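Local structure of fatty Acyl-Adenylate Ligase (Escherichia coli, 3PBK) at residues A[363-367]-A[467-471]; A[462-466]-A[494-500]; A[40-44]-A[257-261]; A[25-29]-A[51-55]. The protein belongs to the ANL superfamily of AMP-binding enzymes and, in this crystal, holds 5'-O-[(S)-(dodecanoyloxy)(hydroxy)phosphoryl]adenosine in its pocket. One frame throughout, in Å; residues are numbered along the deposited sequence.

Interaction 1. Residues A[363-367]-A[467-471]; sequences ILEYQ and GRNIW
A helix end packs here against the second strand of a small beta hairpin, 463-465 with 468-470; in the two-domain ANL fold this probably belongs to the seam between the large N-terminal portion and the smaller C-terminal one. Residues 363-367 close helix 361-367, and strand 468-470 runs past it at 134° between N-to-C directions, the axes approaching to 5.8 Å. Glu365 faces Asn469 (CA to CA 4.7 Å) and Tyr366 faces Arg468 (4.6 Å). Gly467, with positive phi (71°), leads into the extended strand. One backbone bond ties the elements: Asn469 N donates to Glu365 O at 2.9 Å, a carbonyl near the helix end. Beside it, Glu365 (chi1 m, chi2 t) reaches back to Arg468, whose chi1 and chi2 are both p, in a salt bridge with OE1 to NH2 at 2.8 Å; NE to the same OE1, at 3.3 Å, is weak. Each charge has a second partner, Arg361 for Glu365 and the carbonyl of Phe529 in helix 511-529 for Arg468. The aliphatic part of Arg468 covers the Tyr366 ring, its CB 3.7 Å from the centroid in a CH-pi contact. A second CH-pi contact closes the other end: Leu364 CD2 sits 3.7 Å above the centroid of the six-membered ring of Trp471, 18° off its normal.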
loop_
_atom_site.group_PDB
_atom_site.type_symbol
_atom_site.label_atom_id
_atom_site.label_comp_id
_atom_site.label_asym_id
_atom_site.label_seq_id
_atom_site.Cartn_x
_atom_site.Cartn_y
_atom_site.Cartn_z
ATOM N N ILE A 363 11.051 4.277 -28.144
ATOM C CA ILE A 363 11.301 2.855 -28.297
ATOM C C ILE A 363 10.433 2.024 -27.342
ATOM O O ILE A 363 10.048 0.900 -27.645
ATOM C CB ILE A 363 12.781 2.527 -28.123
ATOM C CG1 ILE A 363 13.582 3.224 -29.214
ATOM C CG2 ILE A 363 13.008 1.034 -28.199
ATOM C CD1 ILE A 363 14.851 2.517 -29.536
ATOM N N LEU A 364 10.114 2.595 -26.192
ATOM C CA LEU A 364 9.253 1.935 -25.225
ATOM C C LEU A 364 7.793 1.921 -25.707
ATOM O O LEU A 364 7.135 0.880 -25.745
ATOM C CB LEU A 364 9.352 2.675 -23.889
ATOM C CG LEU A 364 8.687 2.048 -22.669
ATOM C CD1 LEU A 364 9.698 1.171 -21.972
ATOM C CD2 LEU A 364 8.147 3.108 -21.713
ATOM N N GLU A 365 7.289 3.090 -26.074
ATOM C CA GLU A 365 5.910 3.217 -26.510
ATOM C C GLU A 365 5.620 2.392 -27.754
ATOM O O GLU A 365 4.590 1.730 -27.823
ATOM C CB GLU A 365 5.564 4.690 -26.742
ATOM C CG GLU A 365 5.684 5.514 -25.466
ATOM C CD GLU A 365 5.356 7.000 -25.629
ATOM O OE1 GLU A 365 5.282 7.515 -26.779
ATOM O OE2 GLU A 365 5.185 7.655 -24.572
ATOM N N TYR A 366 6.535 2.410 -28.721
ATOM C CA TYR A 366 6.277 1.809 -30.031
ATOM C C TYR A 366 6.742 0.352 -30.190
ATOM O O TYR A 366 6.162 -0.418 -30.963
ATOM C CB TYR A 366 6.855 2.679 -31.150
ATOM C CG TYR A 366 6.074 3.956 -31.432
ATOM C CD1 TYR A 366 6.407 5.156 -30.803
ATOM C CD2 TYR A 366 5.018 3.971 -32.339
ATOM C CE1 TYR A 366 5.703 6.330 -31.063
ATOM C CE2 TYR A 366 4.314 5.139 -32.610
ATOM C CZ TYR A 366 4.658 6.320 -31.968
ATOM O OH TYR A 366 3.965 7.490 -32.223
ATOM N N GLN A 367 7.773 -0.036 -29.452
ATOM C CA GLN A 367 8.360 -1.367 -29.624
ATOM C C GLN A 367 8.458 -2.148 -28.313
ATOM O O GLN A 367 9.094 -3.203 -28.249
ATOM C CB GLN A 367 9.733 -1.245 -30.293
ATOM C CG GLN A 367 9.673 -0.457 -31.590
ATOM C CD GLN A 367 11.036 -0.062 -32.111
ATOM O OE1 GLN A 367 12.027 -0.761 -31.881
ATOM N NE2 GLN A 367 11.095 1.059 -32.830
ATOM N N GLY A 467 -1.102 0.755 -32.406
ATOM C CA GLY A 467 0.313 0.581 -32.653
ATOM C C GLY A 467 1.300 1.188 -31.667
ATOM O O GLY A 467 2.509 1.019 -31.841
ATOM N N ARG A 468 0.823 1.895 -30.648
ATOM C CA ARG A 468 1.714 2.275 -29.556
ATOM C C ARG A 468 1.026 2.459 -28.208
ATOM O O ARG A 468 -0.162 2.765 -28.135
ATOM C CB ARG A 468 2.606 3.472 -29.924
ATOM C CG ARG A 468 1.904 4.786 -30.226
ATOM C CD ARG A 468 1.700 5.621 -28.978
ATOM N NE ARG A 468 2.727 6.622 -28.666
ATOM C CZ ARG A 468 2.675 7.900 -29.043
ATOM N NH1 ARG A 468 1.681 8.330 -29.812
ATOM N NH2 ARG A 468 3.625 8.748 -28.664
ATOM N N ASN A 469 1.790 2.232 -27.146
ATOM C CA ASN A 469 1.297 2.363 -25.787
ATOM C C ASN A 469 1.868 3.611 -25.145
ATOM O O ASN A 469 3.044 3.902 -25.315
ATOM C CB ASN A 469 1.719 1.155 -24.947
ATOM C CG ASN A 469 1.539 -0.153 -25.676
ATOM O OD1 ASN A 469 0.423 -0.524 -26.063
ATOM N ND2 ASN A 469 2.643 -0.868 -25.867
ATOM N N ILE A 470 1.048 4.339 -24.395
ATOM C CA ILE A 470 1.534 5.486 -23.636
ATOM C C ILE A 470 1.284 5.293 -22.138
ATOM O O ILE A 470 0.195 4.888 -21.742
ATOM C CB ILE A 470 0.867 6.786 -24.123
ATOM C CG1 ILE A 470 1.047 6.918 -25.631
ATOM C CG2 ILE A 470 1.445 8.003 -23.412
ATOM C CD1 ILE A 470 0.398 8.149 -26.221
ATOM N N TRP A 471 2.288 5.572 -21.309
ATOM C CA TRP A 471 2.107 5.508 -19.858
ATOM C C TRP A 471 1.375 6.720 -19.290
ATOM O O TRP A 471 1.924 7.813 -19.255
ATOM C CB TRP A 471 3.446 5.311 -19.156
ATOM C CG TRP A 471 3.854 3.887 -19.161
ATOM C CD1 TRP A 471 3.892 3.044 -18.094
ATOM C CD2 TRP A 471 4.239 3.116 -20.301
ATOM N NE1 TRP A 471 4.293 1.797 -18.493
ATOM C CE2 TRP A 471 4.512 1.812 -19.846
ATOM C CE3 TRP A 471 4.395 3.404 -21.661
ATOM C CZ2 TRP A 471 4.933 0.795 -20.700
ATOM C CZ3 TRP A 471 4.818 2.394 -22.511
ATOM C CH2 TRP A 471 5.082 1.104 -22.025
#

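Interaction 2. Residues A[462-466]-A[494-500]; sequences LIIIR and VTAQEKI
Strand 463-465 is extended, whereas residues 494-500 double back on themselves. A type I turn runs from Thr495 to Glu498, with Glu498 N on Thr495 O at 2.9 Å; Glu498 then takes positive phi (66°, psi 24°) and Thr495 N binds Lys499 O at 2.8 Å. This is the type I turn plus G1 beta bulge found in tight hairpin connections. Across the segments, Ile463 lies nearest Val494 (CA to CA 5.8 Å) and Ile465 nearest Glu498 (6.7 Å). Val494 and Ile500 meet the strand as an apolar pair: Ile463 CG2 is 4.1 Å from Val494 CB and 3.9 Å from Ile500 CD1, while Ile465 CG2 is 4.2 Å from Val494 CG2. At the exposed end Glu498, the bulge residue, meets Arg466: stretched with chi2 and chi3 t, Arg466 gives NE to Glu498 OE2 at 3.1 Å in a salt bridge, and NH2 to the same oxygen at 3.3 Å, weakly. The loop thus links strands 490-494 and 500-505 against the small hairpin, where Ile463 pairs with Ile470 of strand 468-470, Ile500 pairs with Ala534 of strand 533-538, and helix 553-564 packs against Thr495.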
loop_
_atom_site.group_PDB
_atom_site.type_symbol
_atom_site.label_atom_id
_atom_site.label_comp_id
_atom_site.label_asym_id
_atom_site.label_seq_id
_atom_site.Cartn_x
_atom_site.Cartn_y
_atom_site.Cartn_z
ATOM N N LEU A 462 -2.427 1.174 -18.526
ATOM C CA LEU A 462 -1.717 1.501 -19.755
ATOM C C LEU A 462 -2.661 2.024 -20.825
ATOM O O LEU A 462 -3.724 1.454 -21.054
ATOM C CB LEU A 462 -0.937 0.284 -20.265
ATOM C CG LEU A 462 -0.107 0.470 -21.541
ATOM C CD1 LEU A 462 0.993 1.511 -21.326
ATOM C CD2 LEU A 462 0.473 -0.869 -22.015
ATOM N N ILE A 463 -2.271 3.117 -21.469
ATOM C CA ILE A 463 -3.044 3.686 -22.572
ATOM C C ILE A 463 -2.678 3.008 -23.883
ATOM O O ILE A 463 -1.620 3.285 -24.463
ATOM C CB ILE A 463 -2.807 5.199 -22.727
ATOM C CG1 ILE A 463 -3.547 5.967 -21.639
ATOM C CG2 ILE A 463 -3.252 5.670 -24.098
ATOM C CD1 ILE A 463 -3.003 7.345 -21.398
ATOM N N ILE A 464 -3.556 2.124 -24.354
ATOM C CA ILE A 464 -3.283 1.386 -25.581
ATOM C C ILE A 464 -4.058 1.947 -26.763
ATOM O O ILE A 464 -5.279 1.859 -26.840
ATOM C CB ILE A 464 -3.516 -0.127 -25.399
ATOM C CG1 ILE A 464 -2.925 -0.564 -24.055
ATOM C CG2 ILE A 464 -2.879 -0.915 -26.556
ATOM C CD1 ILE A 464 -3.643 -1.705 -23.412
ATOM N N ILE A 465 -3.322 2.567 -27.669
ATOM C CA ILE A 465 -3.908 3.075 -28.895
ATOM C C ILE A 465 -3.285 2.322 -30.072
ATOM O O ILE A 465 -2.502 1.387 -29.864
ATOM C CB ILE A 465 -3.766 4.622 -29.026
ATOM C CG1 ILE A 465 -2.308 5.052 -29.059
ATOM C CG2 ILE A 465 -4.470 5.343 -27.871
ATOM C CD1 ILE A 465 -2.142 6.540 -28.799
ATOM N N ARG A 466 -3.649 2.702 -31.294
ATOM C CA ARG A 466 -3.185 1.984 -32.480
ATOM C C ARG A 466 -1.671 1.945 -32.554
ATOM O O ARG A 466 -1.022 2.982 -32.727
ATOM C CB ARG A 466 -3.742 2.617 -33.759
ATOM C CG ARG A 466 -5.199 2.297 -34.012
ATOM C CD ARG A 466 -5.794 3.143 -35.126
ATOM N NE ARG A 466 -7.245 3.225 -34.978
ATOM C CZ ARG A 466 -8.092 3.474 -35.972
ATOM N NH1 ARG A 466 -7.634 3.662 -37.205
ATOM N NH2 ARG A 466 -9.400 3.529 -35.732
ATOM N N VAL A 494 -7.689 6.143 -21.870
ATOM C CA VAL A 494 -8.253 6.188 -23.208
ATOM C C VAL A 494 -9.664 5.613 -23.218
ATOM O O VAL A 494 -9.918 4.533 -22.688
ATOM C CB VAL A 494 -7.361 5.477 -24.249
ATOM C CG1 VAL A 494 -7.034 4.061 -23.814
ATOM C CG2 VAL A 494 -8.026 5.488 -25.606
ATOM N N THR A 495 -10.584 6.367 -23.807
ATOM C CA THR A 495 -11.976 5.961 -23.897
ATOM C C THR A 495 -12.115 4.788 -24.862
ATOM O O THR A 495 -11.199 4.490 -25.628
ATOM C CB THR A 495 -12.857 7.144 -24.332
ATOM O OG1 THR A 495 -14.174 6.961 -23.814
ATOM C CG2 THR A 495 -12.910 7.278 -25.843
ATOM N N ALA A 496 -13.246 4.099 -24.817
ATOM C CA ALA A 496 -13.431 2.946 -25.691
ATOM C C ALA A 496 -13.591 3.368 -27.152
ATOM O O ALA A 496 -13.493 2.540 -28.051
ATOM C CB ALA A 496 -14.609 2.105 -25.235
ATOM N N GLN A 497 -13.834 4.659 -27.380
ATOM C CA GLN A 497 -13.894 5.222 -28.736
ATOM C C GLN A 497 -12.512 5.692 -29.194
ATOM O O GLN A 497 -12.377 6.398 -30.202
ATOM C CB GLN A 497 -14.894 6.383 -28.810
ATOM C CG GLN A 497 -16.360 5.982 -28.593
ATOM C CD GLN A 497 -16.704 5.729 -27.130
ATOM O OE1 GLN A 497 -17.177 4.650 -26.778
ATOM N NE2 GLN A 497 -16.472 6.729 -26.275
ATOM N N GLU A 498 -11.499 5.295 -28.426
ATOM C CA GLU A 498 -10.108 5.651 -28.683
ATOM C C GLU A 498 -9.782 7.146 -28.548
ATOM O O GLU A 498 -8.804 7.616 -29.124
ATOM C CB GLU A 498 -9.655 5.116 -30.044
ATOM C CG GLU A 498 -9.253 3.641 -30.029
ATOM C CD GLU A 498 -8.484 3.226 -31.285
ATOM O OE1 GLU A 498 -7.393 2.620 -31.143
ATOM O OE2 GLU A 498 -8.965 3.516 -32.411
ATOM N N LYS A 499 -10.587 7.880 -27.781
ATOM C CA LYS A 499 -10.301 9.284 -27.479
ATOM C C LYS A 499 -9.614 9.372 -26.120
ATOM O O LYS A 499 -10.095 8.800 -25.147
ATOM C CB LYS A 499 -11.586 10.116 -27.447
ATOM C CG LYS A 499 -12.581 9.806 -28.568
ATOM C CD LYS A 499 -12.074 10.268 -29.930
ATOM C CE LYS A 499 -13.212 10.369 -30.940
ATOM N NZ LYS A 499 -12.910 11.335 -32.044
ATOM N N ILE A 500 -8.491 10.084 -26.049
ATOM C CA ILE A 500 -7.738 10.182 -24.796
ATOM C C ILE A 500 -8.260 11.284 -23.881
ATOM O O ILE A 500 -8.261 12.453 -24.246
ATOM C CB ILE A 500 -6.230 10.409 -25.059
ATOM C CG1 ILE A 500 -5.575 9.106 -25.520
ATOM C CG2 ILE A 500 -5.536 10.939 -23.814
ATOM C CD1 ILE A 500 -4.084 9.187 -25.624
#

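Interaction 3. Residues A[40-44]-A[257-261]; sequences DRRCQ and RPLQW
Arg257 lays one face of its guanidinium over the aliphatic part of Arg41, with Arg41 CG 4.0 Å from Arg257 NH2. Arg41 belongs to the loop joining the antiparallel strands 35-39 and 45-50, which is organised by an Asx turn: Asp40 OD1 accepts from Arg42 N at 2.6 Å and from Gln44 N at 3.2 Å. Cys43 completes the bend with positive phi (41°, psi 55°). Three arginines crowd together here, Arg41 NE lying 3.3 Å and Arg42 NH2 3.7 Å from Arg257 NH2, like charges held close without bonding. Deeper in, Gln260 (chi1 m, chi2 m) points at the loop, its CA 6.9 Å from that of Cys43, and Cys43 SG rests 4.0 Å from Gln260 CD. The contact sets an edge hairpin of the mixed sheet against the start of helix 260-267, whose Lys267 also binds the carbonyl of Cys43. A type I turn links this helix to the preceding one, with Gln260 N donating to Arg257 O at 2.9 Å.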
loop_
_atom_site.group_PDB
_atom_site.type_symbol
_atom_site.label_atom_id
_atom_site.label_comp_id
_atom_site.label_asym_id
_atom_site.label_seq_id
_atom_site.Cartn_x
_atom_site.Cartn_y
_atom_site.Cartn_z
ATOM N N ASP A 40 -0.012 11.442 19.176
ATOM C CA ASP A 40 -1.043 12.357 18.674
ATOM C C ASP A 40 -0.475 13.294 17.599
ATOM O O ASP A 40 0.688 13.172 17.230
ATOM C CB ASP A 40 -1.733 13.122 19.822
ATOM C CG ASP A 40 -0.891 14.287 20.376
ATOM O OD1 ASP A 40 0.101 14.694 19.728
ATOM O OD2 ASP A 40 -1.240 14.809 21.469
ATOM N N ARG A 41 -1.284 14.223 17.099
ATOM C CA ARG A 41 -0.854 15.058 15.977
ATOM C C ARG A 41 0.166 16.138 16.360
ATOM O O ARG A 41 0.612 16.919 15.513
ATOM C CB ARG A 41 -2.051 15.667 15.237
ATOM C CG ARG A 41 -2.772 16.762 15.991
ATOM C CD ARG A 41 -3.704 17.531 15.063
ATOM N NE ARG A 41 -4.718 18.272 15.810
ATOM C CZ ARG A 41 -5.814 17.724 16.337
ATOM N NH1 ARG A 41 -6.044 16.420 16.208
ATOM N NH2 ARG A 41 -6.685 18.482 16.998
ATOM N N ARG A 42 0.537 16.174 17.634
ATOM C CA ARG A 42 1.606 17.052 18.093
ATOM C C ARG A 42 2.775 16.246 18.650
ATOM O O ARG A 42 3.462 16.686 19.573
ATOM C CB ARG A 42 1.088 18.024 19.149
ATOM C CG ARG A 42 0.234 19.126 18.577
ATOM C CD ARG A 42 0.113 20.294 19.536
ATOM N NE ARG A 42 -0.546 21.432 18.900
ATOM C CZ ARG A 42 -1.851 21.677 18.973
ATOM N NH1 ARG A 42 -2.646 20.868 19.667
ATOM N NH2 ARG A 42 -2.361 22.733 18.351
ATOM N N CYS A 43 2.993 15.066 18.075
ATOM C CA CYS A 43 4.033 14.147 18.538
ATOM C C CYS A 43 4.115 14.078 20.048
ATOM O O CYS A 43 5.178 14.306 20.635
ATOM C CB CYS A 43 5.386 14.520 17.957
ATOM S SG CYS A 43 5.309 14.545 16.181
ATOM N N GLN A 44 2.978 13.769 20.662
ATOM C CA GLN A 44 2.904 13.553 22.093
ATOM C C GLN A 44 2.427 12.131 22.332
ATOM O O GLN A 44 1.430 11.703 21.743
ATOM C CB GLN A 44 1.940 14.554 22.723
ATOM C CG GLN A 44 2.454 15.976 22.709
ATOM C CD GLN A 44 3.782 16.093 23.424
ATOM O OE1 GLN A 44 3.947 15.574 24.535
ATOM N NE2 GLN A 44 4.748 16.758 22.785
ATOM N N ARG A 257 -0.787 17.561 8.826
ATOM C CA ARG A 257 0.537 18.116 9.086
ATOM C C ARG A 257 1.665 17.139 8.710
ATOM O O ARG A 257 2.285 16.517 9.588
ATOM C CB ARG A 257 0.675 18.545 10.545
ATOM C CG ARG A 257 -0.458 19.410 11.077
ATOM C CD ARG A 257 -0.179 19.781 12.540
ATOM N NE ARG A 257 -1.389 20.012 13.332
ATOM C CZ ARG A 257 -1.386 20.513 14.566
ATOM N NH1 ARG A 257 -0.230 20.838 15.144
ATOM N NH2 ARG A 257 -2.534 20.693 15.220
ATOM N N PRO A 258 1.942 17.012 7.401
ATOM C CA PRO A 258 2.994 16.127 6.903
ATOM C C PRO A 258 4.234 16.150 7.787
ATOM O O PRO A 258 4.674 15.109 8.237
ATOM C CB PRO A 258 3.319 16.719 5.531
ATOM C CG PRO A 258 2.047 17.310 5.079
ATOM C CD PRO A 258 1.295 17.760 6.310
ATOM N N LEU A 259 4.780 17.327 8.045
ATOM C CA LEU A 259 6.062 17.424 8.729
ATOM C C LEU A 259 6.096 16.763 10.108
ATOM O O LEU A 259 7.168 16.493 10.666
ATOM C CB LEU A 259 6.504 18.883 8.814
ATOM C CG LEU A 259 7.276 19.384 7.590
ATOM C CD1 LEU A 259 8.705 18.845 7.616
ATOM C CD2 LEU A 259 6.573 19.046 6.262
ATOM N N GLN A 260 4.929 16.483 10.661
ATOM C CA GLN A 260 4.902 15.806 11.946
ATOM C C GLN A 260 5.523 14.402 11.855
ATOM O O GLN A 260 5.941 13.825 12.857
ATOM C CB GLN A 260 3.484 15.803 12.518
ATOM C CG GLN A 260 3.075 17.171 13.060
ATOM C CD GLN A 260 4.030 17.677 14.146
ATOM O OE1 GLN A 260 3.894 17.324 15.321
ATOM N NE2 GLN A 260 4.992 18.511 13.757
ATOM N N TRP A 261 5.603 13.880 10.637
ATOM C CA TRP A 261 6.228 12.590 10.362
ATOM C C TRP A 261 7.727 12.698 10.569
ATOM O O TRP A 261 8.324 11.898 11.276
ATOM C CB TRP A 261 5.904 12.158 8.925
ATOM C CG TRP A 261 6.656 10.984 8.413
ATOM C CD1 TRP A 261 7.079 9.920 9.125
ATOM C CD2 TRP A 261 7.046 10.740 7.054
ATOM N NE1 TRP A 261 7.728 9.031 8.308
ATOM C CE2 TRP A 261 7.716 9.512 7.031
ATOM C CE3 TRP A 261 6.902 11.449 5.862
ATOM C CZ2 TRP A 261 8.240 8.972 5.855
ATOM C CZ3 TRP A 261 7.423 10.908 4.695
ATOM C CH2 TRP A 261 8.081 9.685 4.700
#

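Interaction 4. Residues A[25-29]-A[51-55]; sequences ALDYA and YQTLK
Asp27 and Lys55 form a salt bridge, OD1 to NZ at 2.8 Å, along one flank of two crossing helices. Both charges are shared: Asp27 also pairs with Arg171 and accepts from the hydroxyl of Tyr95, and Lys55 also meets Glu59. Asp27 swings its carboxylate back (chi1 -95°), while Lys55 runs out with chi1 and chi2 t and turns at its end (chi4 m) to bring NZ to Asp27. The segments cross at a signed angle of -131°, axes 8.7 Å apart, pairing Leu26 with Lys55 (CA to CA 6.7 Å) and Ala29 with Tyr51 (5.9 Å). Leu26 (chi1 t, chi2 p) packs into the crossing: its CD1 lies 3.6 Å from Leu54 CD2 and 4.3 Å from Tyr51 CB. Small Ala29 lets the backbones approach, CB to Tyr51 CB being 4.1 Å. The Tyr51 side chain leads off to helix 229-241 and gives its hydroxyl to Leu244 O. Helix 84-95 backs the pair, Phe91 and Tyr95 touching Leu26 and Val87 touching Leu54.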
loop_
_atom_site.group_PDB
_atom_site.type_symbol
_atom_site.label_atom_id
_atom_site.label_comp_id
_atom_site.label_asym_id
_atom_site.label_seq_id
_atom_site.Cartn_x
_atom_site.Cartn_y
_atom_site.Cartn_z
ATOM N N ALA A 25 5.910 -15.911 16.619
ATOM C CA ALA A 25 6.608 -14.644 16.513
ATOM C C ALA A 25 6.357 -13.764 17.744
ATOM O O ALA A 25 7.298 -13.345 18.417
ATOM C CB ALA A 25 6.214 -13.923 15.230
ATOM N N LEU A 26 5.095 -13.493 18.050
ATOM C CA LEU A 26 4.772 -12.597 19.147
ATOM C C LEU A 26 5.174 -13.173 20.501
ATOM O O LEU A 26 5.523 -12.432 21.420
ATOM C CB LEU A 26 3.281 -12.255 19.141
ATOM C CG LEU A 26 2.749 -11.528 20.379
ATOM C CD1 LEU A 26 3.560 -10.281 20.642
ATOM C CD2 LEU A 26 1.292 -11.187 20.207
ATOM N N ASP A 27 5.102 -14.493 20.629
ATOM C CA ASP A 27 5.478 -15.150 21.870
ATOM C C ASP A 27 6.904 -14.792 22.219
ATOM O O ASP A 27 7.227 -14.541 23.379
ATOM C CB ASP A 27 5.358 -16.662 21.733
ATOM C CG ASP A 27 4.029 -17.186 22.223
ATOM O OD1 ASP A 27 3.177 -16.368 22.644
ATOM O OD2 ASP A 27 3.838 -18.417 22.200
ATOM N N TYR A 28 7.753 -14.766 21.201
ATOM C CA TYR A 28 9.147 -14.404 21.372
ATOM C C TYR A 28 9.327 -12.926 21.705
ATOM O O TYR A 28 10.216 -12.575 22.477
ATOM C CB TYR A 28 9.937 -14.733 20.110
ATOM C CG TYR A 28 11.418 -14.491 20.263
ATOM C CD1 TYR A 28 12.239 -15.466 20.817
ATOM C CD2 TYR A 28 11.995 -13.293 19.870
ATOM C CE1 TYR A 28 13.584 -15.262 20.973
ATOM C CE2 TYR A 28 13.350 -13.075 20.019
ATOM C CZ TYR A 28 14.138 -14.068 20.573
ATOM O OH TYR A 28 15.486 -13.880 20.734
ATOM N N ALA A 29 8.497 -12.063 21.119
ATOM C CA ALA A 29 8.645 -10.618 21.287
ATOM C C ALA A 29 8.156 -10.160 22.646
ATOM O O ALA A 29 8.599 -9.144 23.166
ATOM C CB ALA A 29 7.919 -9.870 20.185
ATOM N N TYR A 51 4.986 -5.344 23.803
ATOM C CA TYR A 51 4.686 -6.640 23.223
ATOM C C TYR A 51 4.347 -7.629 24.328
ATOM O O TYR A 51 3.381 -8.393 24.213
ATOM C CB TYR A 51 5.853 -7.140 22.374
ATOM C CG TYR A 51 6.107 -6.291 21.152
ATOM C CD1 TYR A 51 5.067 -5.971 20.283
ATOM C CD2 TYR A 51 7.384 -5.814 20.863
ATOM C CE1 TYR A 51 5.285 -5.203 19.170
ATOM C CE2 TYR A 51 7.611 -5.043 19.747
ATOM C CZ TYR A 51 6.557 -4.746 18.902
ATOM O OH TYR A 51 6.767 -3.978 17.786
ATOM N N GLN A 52 5.139 -7.605 25.400
ATOM C CA GLN A 52 4.843 -8.399 26.583
ATOM C C GLN A 52 3.362 -8.282 26.914
ATOM O O GLN A 52 2.661 -9.287 27.020
ATOM C CB GLN A 52 5.672 -7.911 27.766
ATOM C CG GLN A 52 5.361 -8.622 29.075
ATOM C CD GLN A 52 6.213 -8.125 30.239
ATOM O OE1 GLN A 52 6.930 -7.116 30.131
ATOM N NE2 GLN A 52 6.140 -8.840 31.362
ATOM N N THR A 53 2.898 -7.043 27.060
ATOM C CA THR A 53 1.505 -6.752 27.380
ATOM C C THR A 53 0.558 -7.176 26.258
ATOM O O THR A 53 -0.516 -7.723 26.504
ATOM C CB THR A 53 1.322 -5.250 27.669
ATOM O OG1 THR A 53 1.923 -4.922 28.931
ATOM C CG2 THR A 53 -0.152 -4.876 27.687
ATOM N N LEU A 54 0.957 -6.910 25.022
ATOM C CA LEU A 54 0.148 -7.286 23.872
ATOM C C LEU A 54 -0.166 -8.788 23.863
ATOM O O LEU A 54 -1.309 -9.190 23.646
ATOM C CB LEU A 54 0.841 -6.875 22.579
ATOM C CG LEU A 54 0.373 -7.643 21.346
ATOM C CD1 LEU A 54 -1.030 -7.234 20.928
ATOM C CD2 LEU A 54 1.351 -7.427 20.218
ATOM N N LYS A 55 0.848 -9.614 24.103
ATOM C CA LYS A 55 0.654 -11.061 24.219
ATOM C C LYS A 55 -0.505 -11.423 25.176
ATOM O O LYS A 55 -1.394 -12.211 24.837
ATOM C CB LYS A 55 1.958 -11.712 24.692
ATOM C CG LYS A 55 1.929 -13.225 24.793
ATOM C CD LYS A 55 2.878 -13.707 25.880
ATOM C CE LYS A 55 3.481 -15.071 25.541
ATOM N NZ LYS A 55 2.459 -16.136 25.324
#

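From the N terminus, residues 25-29 open interaction 4, which closes at 51-55, a short loop spanning the hairpin of strands 35-39 and 45-50. Interaction 3 opens inside that loop, at 40-44, and closes only at 257-261, joining this edge hairpin to helix 260-267, so the two cross. Interaction 1 runs from 363-367 to 467-471, interaction 2 from 462-466 to 494-500, and these also cross, since 462-466 opens interaction 2 just before 467-471 closes interaction 1. Together they join helix 361-367 and the turn between strands 490-494 and 500-505 to hairpin 463-465/468-470. Ile470 N to Ile463 O, 2.9 Å, probably hydrogen-bonds them. Interactions 1 and 4 lie on opposite sides of the chain's centre, 51 Å apart between centres.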